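Local coordinates for protein salicylate carboxymethyltransferase (Clarkia breweri, PDB 1M6E) that methylates the free carboxyl group of the plant hormone salicylic acid, using S-adenosyl-L-methionine as methyl donor, to give the volatile ester methyl salicylate, at residues N16-N21 against R306-V311; Q25-I29 against P64-A69; G203-I209 against N349-I355. Numbering follows the deposited sequence.

Interaction 1 (N16-N21 against R306-V311); sequences NSYAMN and RCMRAV. With SAH (S-adenosyl-L-homocysteine), chain C; SAL (2-hydroxybenzoic acid), chain D.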
loop_
_atom_site.group_PDB
_atom_site.type_symbol
_atom_site.label_atom_id
_atom_site.label_comp_id
_atom_site.label_asym_id
_atom_site.label_seq_id
_atom_site.Cartn_x
_atom_site.Cartn_y
_atom_site.Cartn_z
ATOM N N ASN A 16 -5.710 15.264 -13.932
ATOM C CA ASN A 16 -5.237 15.086 -15.300
ATOM C C ASN A 16 -3.759 14.756 -15.287
ATOM O O ASN A 16 -2.898 15.642 -15.290
ATOM C CB ASN A 16 -5.483 16.352 -16.086
ATOM C CG ASN A 16 -6.541 17.180 -15.450
ATOM O OD1 ASN A 16 -7.470 16.636 -14.842
ATOM N ND2 ASN A 16 -6.422 18.496 -15.559
ATOM N N SER A 17 -3.521 13.447 -15.227
ATOM C CA SER A 17 -2.229 12.787 -15.225
ATOM C C SER A 17 -2.437 11.417 -14.627
ATOM O O SER A 17 -3.140 11.266 -13.607
ATOM C CB SER A 17 -1.186 13.592 -14.473
ATOM O OG SER A 17 -0.804 14.705 -15.273
ATOM N N TYR A 18 -1.870 10.463 -15.378
ATOM C CA TYR A 18 -1.824 8.998 -15.227
ATOM C C TYR A 18 -2.954 8.353 -14.481
ATOM O O TYR A 18 -2.845 8.001 -13.288
ATOM C CB TYR A 18 -0.496 8.533 -14.617
ATOM C CG TYR A 18 -0.166 7.152 -15.142
ATOM C CD1 TYR A 18 0.738 6.978 -16.181
ATOM C CD2 TYR A 18 -0.901 6.047 -14.747
ATOM C CE1 TYR A 18 0.883 5.748 -16.823
ATOM C CE2 TYR A 18 -0.759 4.826 -15.388
ATOM C CZ TYR A 18 0.125 4.697 -16.422
ATOM O OH TYR A 18 0.211 3.522 -17.095
ATOM N N ALA A 19 -4.039 8.169 -15.199
ATOM C CA ALA A 19 -5.285 7.635 -14.657
ATOM C C ALA A 19 -6.116 8.281 -15.718
ATOM O O ALA A 19 -6.882 7.635 -16.439
ATOM C CB ALA A 19 -5.629 8.248 -13.295
ATOM N N MET A 20 -5.902 9.579 -15.851
ATOM C CA MET A 20 -6.594 10.323 -16.864
ATOM C C MET A 20 -5.775 10.387 -18.170
ATOM O O MET A 20 -6.193 11.012 -19.127
ATOM C CB MET A 20 -6.896 11.722 -16.321
ATOM C CG MET A 20 -7.763 11.718 -15.070
ATOM S SD MET A 20 -9.200 10.656 -15.277
ATOM C CE MET A 20 -10.020 11.444 -16.701
ATOM N N ASN A 21 -4.620 9.726 -18.217
ATOM C CA ASN A 21 -3.761 9.763 -19.415
ATOM C C ASN A 21 -3.044 8.454 -19.767
ATOM O O ASN A 21 -1.913 8.472 -20.272
ATOM C CB ASN A 21 -2.713 10.874 -19.269
ATOM C CG ASN A 21 -3.334 12.242 -19.170
ATOM O OD1 ASN A 21 -3.747 12.814 -20.161
ATOM N ND2 ASN A 21 -3.420 12.767 -17.965
ATOM N N ARG A 306 0.273 14.643 -22.877
ATOM C CA ARG A 306 -0.210 14.470 -21.495
ATOM C C ARG A 306 0.166 13.075 -20.983
ATOM O O ARG A 306 0.390 12.878 -19.784
ATOM C CB ARG A 306 -1.730 14.655 -21.415
ATOM C CG ARG A 306 -2.203 16.085 -21.546
ATOM C CD ARG A 306 -3.670 16.197 -21.924
ATOM N NE ARG A 306 -4.556 15.665 -20.890
ATOM C CZ ARG A 306 -5.879 15.832 -20.861
ATOM N NH1 ARG A 306 -6.489 16.527 -21.821
ATOM N NH2 ARG A 306 -6.592 15.315 -19.860
ATOM N N CYS A 307 0.218 12.112 -21.899
ATOM C CA CYS A 307 0.603 10.756 -21.567
ATOM C C CYS A 307 2.108 10.758 -21.266
ATOM O O CYS A 307 2.558 10.281 -20.228
ATOM C CB CYS A 307 0.320 9.831 -22.736
ATOM S SG CYS A 307 1.161 8.255 -22.588
ATOM N N MET A 308 2.895 11.296 -22.185
ATOM C CA MET A 308 4.332 11.355 -21.996
ATOM C C MET A 308 4.678 12.337 -20.889
ATOM O O MET A 308 5.834 12.426 -20.471
ATOM C CB MET A 308 5.013 11.735 -23.312
ATOM C CG MET A 308 5.157 10.554 -24.247
ATOM S SD MET A 308 6.170 9.264 -23.464
ATOM C CE MET A 308 7.736 10.171 -23.130
ATOM N N ARG A 309 3.675 13.074 -20.416
ATOM C CA ARG A 309 3.887 14.024 -19.324
ATOM C C ARG A 309 3.640 13.321 -17.986
ATOM O O ARG A 309 4.396 13.487 -17.042
ATOM C CB ARG A 309 2.946 15.219 -19.409
ATOM C CG ARG A 309 3.168 16.189 -18.261
ATOM C CD ARG A 309 1.885 16.805 -17.729
ATOM N NE ARG A 309 2.126 17.941 -16.832
ATOM C CZ ARG A 309 2.561 19.135 -17.229
ATOM N NH1 ARG A 309 2.808 19.353 -18.511
ATOM N NH2 ARG A 309 2.743 20.118 -16.350
ATOM N N ALA A 310 2.557 12.562 -17.911
ATOM C CA ALA A 310 2.242 11.814 -16.722
ATOM C C ALA A 310 3.304 10.722 -16.567
ATOM O O ALA A 310 3.518 10.189 -15.486
ATOM C CB ALA A 310 0.925 11.195 -16.876
ATOM N N VAL A 311 4.000 10.420 -17.646
ATOM C CA VAL A 311 5.016 9.374 -17.637
ATOM C C VAL A 311 6.422 9.881 -17.275
ATOM O O VAL A 311 7.202 9.158 -16.649
ATOM C CB VAL A 311 5.047 8.668 -19.049
ATOM C CG1 VAL A 311 6.238 7.761 -19.186
ATOM C CG2 VAL A 311 3.756 7.899 -19.274
HETATM N N SAH C . 1.110 -1.499 -15.909
HETATM C CA SAH C . 0.334 -0.226 -16.279
HETATM C CB SAH C . 1.193 1.053 -16.287
HETATM C CG SAH C . 2.605 0.902 -15.904
HETATM S SD SAH C . 3.683 2.376 -15.935
HETATM C C SAH C . -0.277 -0.256 -17.679
HETATM O O SAH C . -0.105 -1.264 -18.427
HETATM O OXT SAH C . -0.948 0.819 -17.978
HETATM C "C5'" SAH C . 5.108 1.556 -15.304
HETATM C "C4'" SAH C . 5.283 1.467 -13.723
HETATM O "O4'" SAH C . 6.527 0.703 -13.631
HETATM C "C3'" SAH C . 5.675 2.841 -13.059
HETATM O "O3'" SAH C . 4.593 3.296 -12.059
HETATM C "C2'" SAH C . 6.908 2.576 -12.318
HETATM O "O2'" SAH C . 7.133 3.123 -11.063
HETATM C "C1'" SAH C . 7.039 0.984 -12.482
HETATM N N9 SAH C . 8.416 0.564 -12.351
HETATM C C8 SAH C . 9.561 1.004 -12.977
HETATM N N7 SAH C . 10.646 0.405 -12.581
HETATM C C5 SAH C . 10.176 -0.482 -11.641
HETATM C C6 SAH C . 10.823 -1.431 -10.818
HETATM N N6 SAH C . 12.146 -1.585 -10.872
HETATM N N1 SAH C . 10.088 -2.217 -9.940
HETATM C C2 SAH C . 8.728 -2.040 -9.895
HETATM N N3 SAH C . 8.012 -1.150 -10.639
HETATM C C4 SAH C . 8.803 -0.399 -11.493
HETATM C "C1'" SAL D . 5.810 4.292 -20.077
HETATM O "O1'" SAL D . 4.619 4.032 -19.846
HETATM O "O2'" SAL D . 6.689 4.071 -19.082
HETATM C C1 SAL D . 6.191 4.838 -21.441
HETATM C C2 SAL D . 7.561 5.194 -21.834
HETATM C C3 SAL D . 7.784 5.693 -23.138
HETATM C C4 SAL D . 6.756 5.875 -24.097
HETATM C C5 SAL D . 5.426 5.551 -23.776
HETATM C C6 SAL D . 5.130 5.009 -22.385
HETATM O O2 SAL D . 8.667 5.082 -21.035
#
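One wall of the active site is built here, where the loop 16-21 packs on helix 303-320: the loop sends Tyr18 to S-adenosyl-L-homocysteine and the helix sends Met308 and Val311 to salicylate. The hub is Ala310, whose CB points at the loop and lies 3.9 Å from Ser17 CA and 3.3 Å from Tyr18 N. A methyl group suits this place because it lets the loop backbone come down onto the helix, with CA atoms of Ser17 and Ala310 only 4.8 Å apart. Tyr18 continues the apolar seam: its CB meets Ala310 CB at 3.8 Å, and its ring edge, through CE1, faces Val311 CG2 at 4.3 Å. With chi1 in the t well (-150°) the ring reaches past the helix, touching it only by its edge, and carries the hydroxyl to the S-adenosyl-L-homocysteine carboxylate, where Tyr18 OH gives a weak hydrogen bond to OXT of 3.1 Å. One turn before Ala310, Arg306 NE gives a weak hydrogen bond of 3.1 Å to Asn21 OD1, the CA-to-CB bond of Asn21 pointing toward the helix, while Asn21 O rests 3.6 Å from Cys307 CB. Met308 SD comes within 3.5 Å of salicylate C4 and Val311 CG1 within 3.6 Å of its carboxyl carbon C1', the flexible thioether lying at the ring and the branched valine beside the carboxyl group. Gln25 from helix 23-31 packs against both Tyr18 and Cys307. Loop and helix thus form part of the joined S-adenosyl-L-homocysteine and salicylate pockets of this SABATH-family enzyme.

Interaction 2 (Q25-I29 against P64-A69); sequences QRQVI and PNALFA. With SAH (S-adenosyl-L-homocysteine), chain C.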
loop_
_atom_site.group_PDB
_atom_site.type_symbol
_atom_site.label_atom_id
_atom_site.label_comp_id
_atom_site.label_asym_id
_atom_site.label_seq_id
_atom_site.Cartn_x
_atom_site.Cartn_y
_atom_site.Cartn_z
ATOM N N GLN A 25 -1.801 2.465 -22.861
ATOM C CA GLN A 25 -1.293 1.275 -22.182
ATOM C C GLN A 25 -2.498 0.392 -21.853
ATOM O O GLN A 25 -2.375 -0.824 -21.650
ATOM C CB GLN A 25 -0.511 1.643 -20.913
ATOM C CG GLN A 25 -0.758 3.050 -20.432
ATOM C CD GLN A 25 0.217 4.026 -21.018
ATOM O OE1 GLN A 25 -0.166 5.094 -21.500
ATOM N NE2 GLN A 25 1.501 3.676 -20.969
ATOM N N ARG A 26 -3.674 1.015 -21.837
ATOM C CA ARG A 26 -4.895 0.287 -21.545
ATOM C C ARG A 26 -5.337 -0.583 -22.688
ATOM O O ARG A 26 -5.906 -1.627 -22.458
ATOM C CB ARG A 26 -6.028 1.233 -21.201
ATOM C CG ARG A 26 -7.266 0.494 -20.749
ATOM C CD ARG A 26 -8.052 1.391 -19.839
ATOM N NE ARG A 26 -8.905 0.655 -18.919
ATOM C CZ ARG A 26 -9.961 -0.054 -19.291
ATOM N NH1 ARG A 26 -10.302 -0.133 -20.578
ATOM N NH2 ARG A 26 -10.688 -0.661 -18.363
ATOM N N GLN A 27 -5.075 -0.136 -23.914
ATOM C CA GLN A 27 -5.459 -0.852 -25.130
ATOM C C GLN A 27 -4.521 -1.999 -25.382
ATOM O O GLN A 27 -4.925 -3.035 -25.921
ATOM C CB GLN A 27 -5.440 0.092 -26.328
ATOM C CG GLN A 27 -6.699 0.044 -27.154
ATOM C CD GLN A 27 -7.004 1.395 -27.756
ATOM O OE1 GLN A 27 -6.941 2.425 -27.063
ATOM N NE2 GLN A 27 -7.343 1.409 -29.046
ATOM N N VAL A 28 -3.265 -1.798 -24.995
ATOM C CA VAL A 28 -2.249 -2.819 -25.137
ATOM C C VAL A 28 -2.622 -3.972 -24.217
ATOM O O VAL A 28 -2.433 -5.132 -24.559
ATOM C CB VAL A 28 -0.878 -2.301 -24.707
ATOM C CG1 VAL A 28 0.131 -3.425 -24.726
ATOM C CG2 VAL A 28 -0.452 -1.165 -25.606
ATOM N N ILE A 29 -3.149 -3.661 -23.043
ATOM C CA ILE A 29 -3.520 -4.728 -22.122
ATOM C C ILE A 29 -4.737 -5.468 -22.656
ATOM O O ILE A 29 -4.934 -6.666 -22.369
ATOM C CB ILE A 29 -3.843 -4.182 -20.700
ATOM C CG1 ILE A 29 -2.579 -3.534 -20.102
ATOM C CG2 ILE A 29 -4.393 -5.324 -19.818
ATOM C CD1 ILE A 29 -2.776 -2.703 -18.840
ATOM N N PRO A 64 -7.010 3.052 -13.085
ATOM C CA PRO A 64 -7.312 1.783 -13.752
ATOM C C PRO A 64 -6.015 1.152 -14.203
ATOM O O PRO A 64 -4.952 1.741 -14.005
ATOM C CB PRO A 64 -8.195 2.217 -14.904
ATOM C CG PRO A 64 -8.819 3.500 -14.373
ATOM C CD PRO A 64 -7.659 4.172 -13.768
ATOM N N ASN A 65 -6.096 -0.023 -14.815
ATOM C CA ASN A 65 -4.925 -0.770 -15.310
ATOM C C ASN A 65 -4.256 -1.518 -14.170
ATOM O O ASN A 65 -3.894 -2.683 -14.315
ATOM C CB ASN A 65 -3.884 0.127 -16.003
ATOM C CG ASN A 65 -4.510 1.138 -16.956
ATOM O OD1 ASN A 65 -4.567 2.333 -16.648
ATOM N ND2 ASN A 65 -4.983 0.673 -18.106
ATOM N N ALA A 66 -4.096 -0.856 -13.033
ATOM C CA ALA A 66 -3.486 -1.517 -11.892
ATOM C C ALA A 66 -4.248 -2.827 -11.703
ATOM O O ALA A 66 -3.654 -3.904 -11.692
ATOM C CB ALA A 66 -3.603 -0.642 -10.653
ATOM N N LEU A 67 -5.571 -2.724 -11.598
ATOM C CA LEU A 67 -6.435 -3.885 -11.419
ATOM C C LEU A 67 -7.053 -4.408 -12.724
ATOM O O LEU A 67 -7.564 -5.523 -12.770
ATOM C CB LEU A 67 -7.544 -3.553 -10.420
ATOM C CG LEU A 67 -7.106 -3.486 -8.959
ATOM C CD1 LEU A 67 -8.293 -3.194 -8.058
ATOM C CD2 LEU A 67 -6.485 -4.795 -8.587
ATOM N N PHE A 68 -6.980 -3.618 -13.786
ATOM C CA PHE A 68 -7.555 -4.008 -15.060
ATOM C C PHE A 68 -7.227 -5.423 -15.501
ATOM O O PHE A 68 -8.124 -6.203 -15.805
ATOM C CB PHE A 68 -7.137 -3.024 -16.150
ATOM C CG PHE A 68 -7.900 -3.180 -17.445
ATOM C CD1 PHE A 68 -9.285 -3.267 -17.453
ATOM C CD2 PHE A 68 -7.228 -3.231 -18.663
ATOM C CE1 PHE A 68 -9.985 -3.409 -18.656
ATOM C CE2 PHE A 68 -7.928 -3.370 -19.867
ATOM C CZ PHE A 68 -9.309 -3.460 -19.856
ATOM N N ALA A 69 -5.958 -5.788 -15.540
ATOM C CA ALA A 69 -5.660 -7.136 -15.992
ATOM C C ALA A 69 -5.868 -8.223 -14.947
ATOM O O ALA A 69 -6.297 -9.337 -15.264
ATOM C CB ALA A 69 -4.285 -7.190 -16.503
HETATM N N SAH C . 1.110 -1.499 -15.909
HETATM C CA SAH C . 0.334 -0.226 -16.279
HETATM C CB SAH C . 1.193 1.053 -16.287
HETATM C CG SAH C . 2.605 0.902 -15.904
HETATM S SD SAH C . 3.683 2.376 -15.935
HETATM C C SAH C . -0.277 -0.256 -17.679
HETATM O O SAH C . -0.105 -1.264 -18.427
HETATM O OXT SAH C . -0.948 0.819 -17.978
HETATM C "C5'" SAH C . 5.108 1.556 -15.304
HETATM C "C4'" SAH C . 5.283 1.467 -13.723
HETATM O "O4'" SAH C . 6.527 0.703 -13.631
HETATM C "C3'" SAH C . 5.675 2.841 -13.059
HETATM O "O3'" SAH C . 4.593 3.296 -12.059
HETATM C "C2'" SAH C . 6.908 2.576 -12.318
HETATM O "O2'" SAH C . 7.133 3.123 -11.063
HETATM C "C1'" SAH C . 7.039 0.984 -12.482
HETATM N N9 SAH C . 8.416 0.564 -12.351
HETATM C C8 SAH C . 9.561 1.004 -12.977
HETATM N N7 SAH C . 10.646 0.405 -12.581
HETATM C C5 SAH C . 10.176 -0.482 -11.641
HETATM C C6 SAH C . 10.823 -1.431 -10.818
HETATM N N6 SAH C . 12.146 -1.585 -10.872
HETATM N N1 SAH C . 10.088 -2.217 -9.940
HETATM C C2 SAH C . 8.728 -2.040 -9.895
HETATM N N3 SAH C . 8.012 -1.150 -10.639
HETATM C C4 SAH C . 8.803 -0.399 -11.493
#
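Arg26 is stretched out, chi1 to chi3 all in the t range, so that its guanidinium lies over the face of Phe68: Arg26 CZ is 3.6 Å from the ring centroid and 20° off the ring normal, a cation-pi contact. Its long stem makes that reach while the charged end can stay partly exposed; Arg26 CB also touches Asn65 ND2 at 3.3 Å. Phe68, its CA-to-CB bond toward the helix and t at chi1, presents its ring to Arg26 and meets Ile29, whose CG2 packs on Phe68 CD2 at 3.7 Å and on Ala69 CB at 3.8 Å. The m,t rotamer of Ile29 sends CD1 off at about a right angle to CG2, to 3.1 Å from O of S-adenosyl-L-homocysteine. Asn65, m at chi1, places CB 3.6 Å from the ligand's OXT, while its OD1 is hydrogen-bonded to Ser22. The contact joins helix 23-31 to the loop between strand 52-58 and helix 74-82, with Ile29 and Ala69 resting on strand 143-146 and Val28 on strand 275-283.

Interaction 3 (G203-I209 against N349-I355); sequences GRMVLTI and NVIVSLI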
loop_
_atom_site.group_PDB
_atom_site.type_symbol
_atom_site.label_atom_id
_atom_site.label_comp_id
_atom_site.label_asym_id
_atom_site.label_seq_id
_atom_site.Cartn_x
_atom_site.Cartn_y
_atom_site.Cartn_z
ATOM N N GLY A 203 3.534 -22.301 -12.698
ATOM C CA GLY A 203 3.260 -20.877 -12.922
ATOM C C GLY A 203 3.513 -20.213 -14.250
ATOM O O GLY A 203 4.412 -20.619 -14.961
ATOM N N ARG A 204 2.729 -19.180 -14.572
ATOM C CA ARG A 204 2.867 -18.457 -15.855
ATOM C C ARG A 204 3.198 -16.964 -15.663
ATOM O O ARG A 204 2.873 -16.384 -14.624
ATOM C CB ARG A 204 1.570 -18.560 -16.669
ATOM C CG ARG A 204 0.997 -19.965 -16.818
ATOM C CD ARG A 204 1.634 -20.741 -17.968
ATOM N NE ARG A 204 1.368 -20.126 -19.267
ATOM C CZ ARG A 204 1.371 -20.786 -20.423
ATOM N NH1 ARG A 204 1.619 -22.094 -20.455
ATOM N NH2 ARG A 204 1.133 -20.132 -21.552
ATOM N N MET A 205 3.843 -16.355 -16.664
ATOM C CA MET A 205 4.203 -14.944 -16.626
ATOM C C MET A 205 3.936 -14.358 -17.979
ATOM O O MET A 205 4.523 -14.817 -18.936
ATOM C CB MET A 205 5.688 -14.728 -16.377
ATOM C CG MET A 205 6.164 -14.815 -14.953
ATOM S SD MET A 205 7.651 -13.787 -14.684
ATOM C CE MET A 205 8.785 -14.423 -15.861
ATOM N N VAL A 206 3.079 -13.345 -18.075
ATOM C CA VAL A 206 2.815 -12.704 -19.357
ATOM C C VAL A 206 3.347 -11.253 -19.295
ATOM O O VAL A 206 2.693 -10.334 -18.785
ATOM C CB VAL A 206 1.309 -12.720 -19.680
ATOM C CG1 VAL A 206 1.077 -12.142 -21.072
ATOM C CG2 VAL A 206 0.754 -14.150 -19.547
ATOM N N LEU A 207 4.551 -11.070 -19.823
ATOM C CA LEU A 207 5.237 -9.790 -19.829
ATOM C C LEU A 207 5.076 -9.063 -21.166
ATOM O O LEU A 207 5.253 -9.660 -22.215
ATOM C CB LEU A 207 6.710 -10.044 -19.510
ATOM C CG LEU A 207 6.885 -10.905 -18.247
ATOM C CD1 LEU A 207 8.360 -11.031 -17.873
ATOM C CD2 LEU A 207 6.119 -10.276 -17.100
ATOM N N THR A 208 4.723 -7.782 -21.116
ATOM C CA THR A 208 4.525 -6.947 -22.313
ATOM C C THR A 208 5.479 -5.744 -22.207
ATOM O O THR A 208 5.173 -4.759 -21.545
ATOM C CB THR A 208 3.044 -6.374 -22.405
ATOM O OG1 THR A 208 2.092 -7.451 -22.464
ATOM C CG2 THR A 208 2.889 -5.430 -23.622
ATOM N N ILE A 209 6.626 -5.816 -22.864
ATOM C CA ILE A 209 7.599 -4.733 -22.804
ATOM C C ILE A 209 7.484 -3.904 -24.053
ATOM O O ILE A 209 7.343 -4.453 -25.147
ATOM C CB ILE A 209 9.060 -5.286 -22.769
ATOM C CG1 ILE A 209 9.262 -6.181 -21.546
ATOM C CG2 ILE A 209 10.064 -4.138 -22.791
ATOM C CD1 ILE A 209 10.586 -6.925 -21.547
ATOM N N ASN A 349 5.405 -3.731 -29.333
ATOM C CA ASN A 349 5.176 -4.378 -28.045
ATOM C C ASN A 349 5.645 -5.813 -27.923
ATOM O O ASN A 349 4.856 -6.741 -28.035
ATOM C CB ASN A 349 3.672 -4.354 -27.706
ATOM C CG ASN A 349 3.070 -2.945 -27.715
ATOM O OD1 ASN A 349 3.318 -2.150 -26.817
ATOM N ND2 ASN A 349 2.269 -2.642 -28.732
ATOM N N VAL A 350 6.924 -6.017 -27.692
ATOM C CA VAL A 350 7.410 -7.367 -27.510
ATOM C C VAL A 350 6.551 -7.958 -26.384
ATOM O O VAL A 350 6.452 -7.385 -25.293
ATOM C CB VAL A 350 8.906 -7.292 -27.169
ATOM C CG1 VAL A 350 9.510 -8.667 -26.761
ATOM C CG2 VAL A 350 9.581 -6.718 -28.375
ATOM N N ILE A 351 5.882 -9.066 -26.676
ATOM C CA ILE A 351 5.005 -9.702 -25.702
ATOM C C ILE A 351 5.544 -11.064 -25.573
ATOM O O ILE A 351 5.910 -11.651 -26.570
ATOM C CB ILE A 351 3.509 -9.895 -26.185
ATOM C CG1 ILE A 351 2.841 -8.554 -26.470
ATOM C CG2 ILE A 351 2.689 -10.654 -25.123
ATOM C CD1 ILE A 351 2.736 -8.267 -27.948
ATOM N N VAL A 352 5.554 -11.583 -24.356
ATOM C CA VAL A 352 6.047 -12.911 -24.123
ATOM C C VAL A 352 5.197 -13.641 -23.105
ATOM O O VAL A 352 4.824 -13.060 -22.088
ATOM C CB VAL A 352 7.437 -12.856 -23.589
ATOM C CG1 VAL A 352 7.829 -14.222 -23.118
ATOM C CG2 VAL A 352 8.364 -12.374 -24.651
ATOM N N SER A 353 4.856 -14.898 -23.372
ATOM C CA SER A 353 4.106 -15.655 -22.376
ATOM C C SER A 353 5.154 -16.687 -21.971
ATOM O O SER A 353 5.941 -17.096 -22.817
ATOM C CB SER A 353 2.856 -16.295 -22.976
ATOM O OG SER A 353 2.108 -16.927 -21.953
ATOM N N LEU A 354 5.194 -17.095 -20.702
ATOM C CA LEU A 354 6.254 -18.000 -20.253
ATOM C C LEU A 354 5.761 -18.967 -19.228
ATOM O O LEU A 354 4.649 -18.808 -18.709
ATOM C CB LEU A 354 7.419 -17.209 -19.626
ATOM C CG LEU A 354 8.090 -16.032 -20.385
ATOM C CD1 LEU A 354 8.951 -15.164 -19.425
ATOM C CD2 LEU A 354 8.930 -16.583 -21.541
ATOM N N ILE A 355 6.589 -19.979 -18.949
ATOM C CA ILE A 355 6.262 -20.994 -17.938
ATOM C C ILE A 355 7.489 -21.330 -17.113
ATOM O O ILE A 355 8.544 -21.606 -17.656
ATOM C CB ILE A 355 5.770 -22.365 -18.521
ATOM C CG1 ILE A 355 5.076 -22.205 -19.868
ATOM C CG2 ILE A 355 4.756 -22.969 -17.579
ATOM C CD1 ILE A 355 4.400 -23.456 -20.330
#
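Arg204 folds back over its neighbouring strand, all of chi1 to chi3 near m, so that one face of its guanidinium covers Ile355 CG1 and its NH2 gives a weak hydrogen bond to Ser353 OG at 3.4 Å. The same NH2 has a long, weak ion pair with Asp275 on strand 275-283. The backbones run antiparallel at 167°, their axes 4.7 Å apart. Met205 N to Leu354 O (3.3 Å) and Leu354 N to Met205 O (3.0 Å, weak) link one hydrogen-bonded pair; Leu207 N to Val352 O (3.0 Å) and Val352 N to Leu207 O (2.9 Å) link the next. This is where the Rossmann-like methyltransferase sheet, parallel up to strand 204-211, takes in the reversed strand 346-355, in the 3-2-1-4-5-7-6 order of class I enzymes. Side chains alternate between its faces. On one, Met205 CE meets Leu354 CD1 at 3.6 Å, and Val350, Val352 and Leu354 receive helix 260-268, branched aliphatics filling the gap between sheet and helix. On the other, Val206 and Thr208 pair with the small Ser353 and with Ile351, and helix 33-44 covers Arg204, Val206 and Ser353. At the far end, Asn349 OD1 is hydrogen-bonded to Tyr147 OH.

From the N terminus, the chain passes through 16-21 into helix 23-31, so interactions 1 and 2 begin almost together. Interaction 2 closes first, when 64-69 returns to that helix after strand 52-58; this short loop falls wholly within the much longer one that interaction 1 completes at helix 303-320. Interaction 3 opens at strand 204-211, before that helix, and closes at strand 346-355, after it, so it crosses interaction 1 but follows interaction 2 in series. Interactions 1 and 2 share S-adenosyl-L-homocysteine and touch through Tyr18 and Gln25, whereas Val28 packs on Thr208 to join interaction 2 to the sheet. Helix 23-31 therefore lies between helix 303-320 and the central strands.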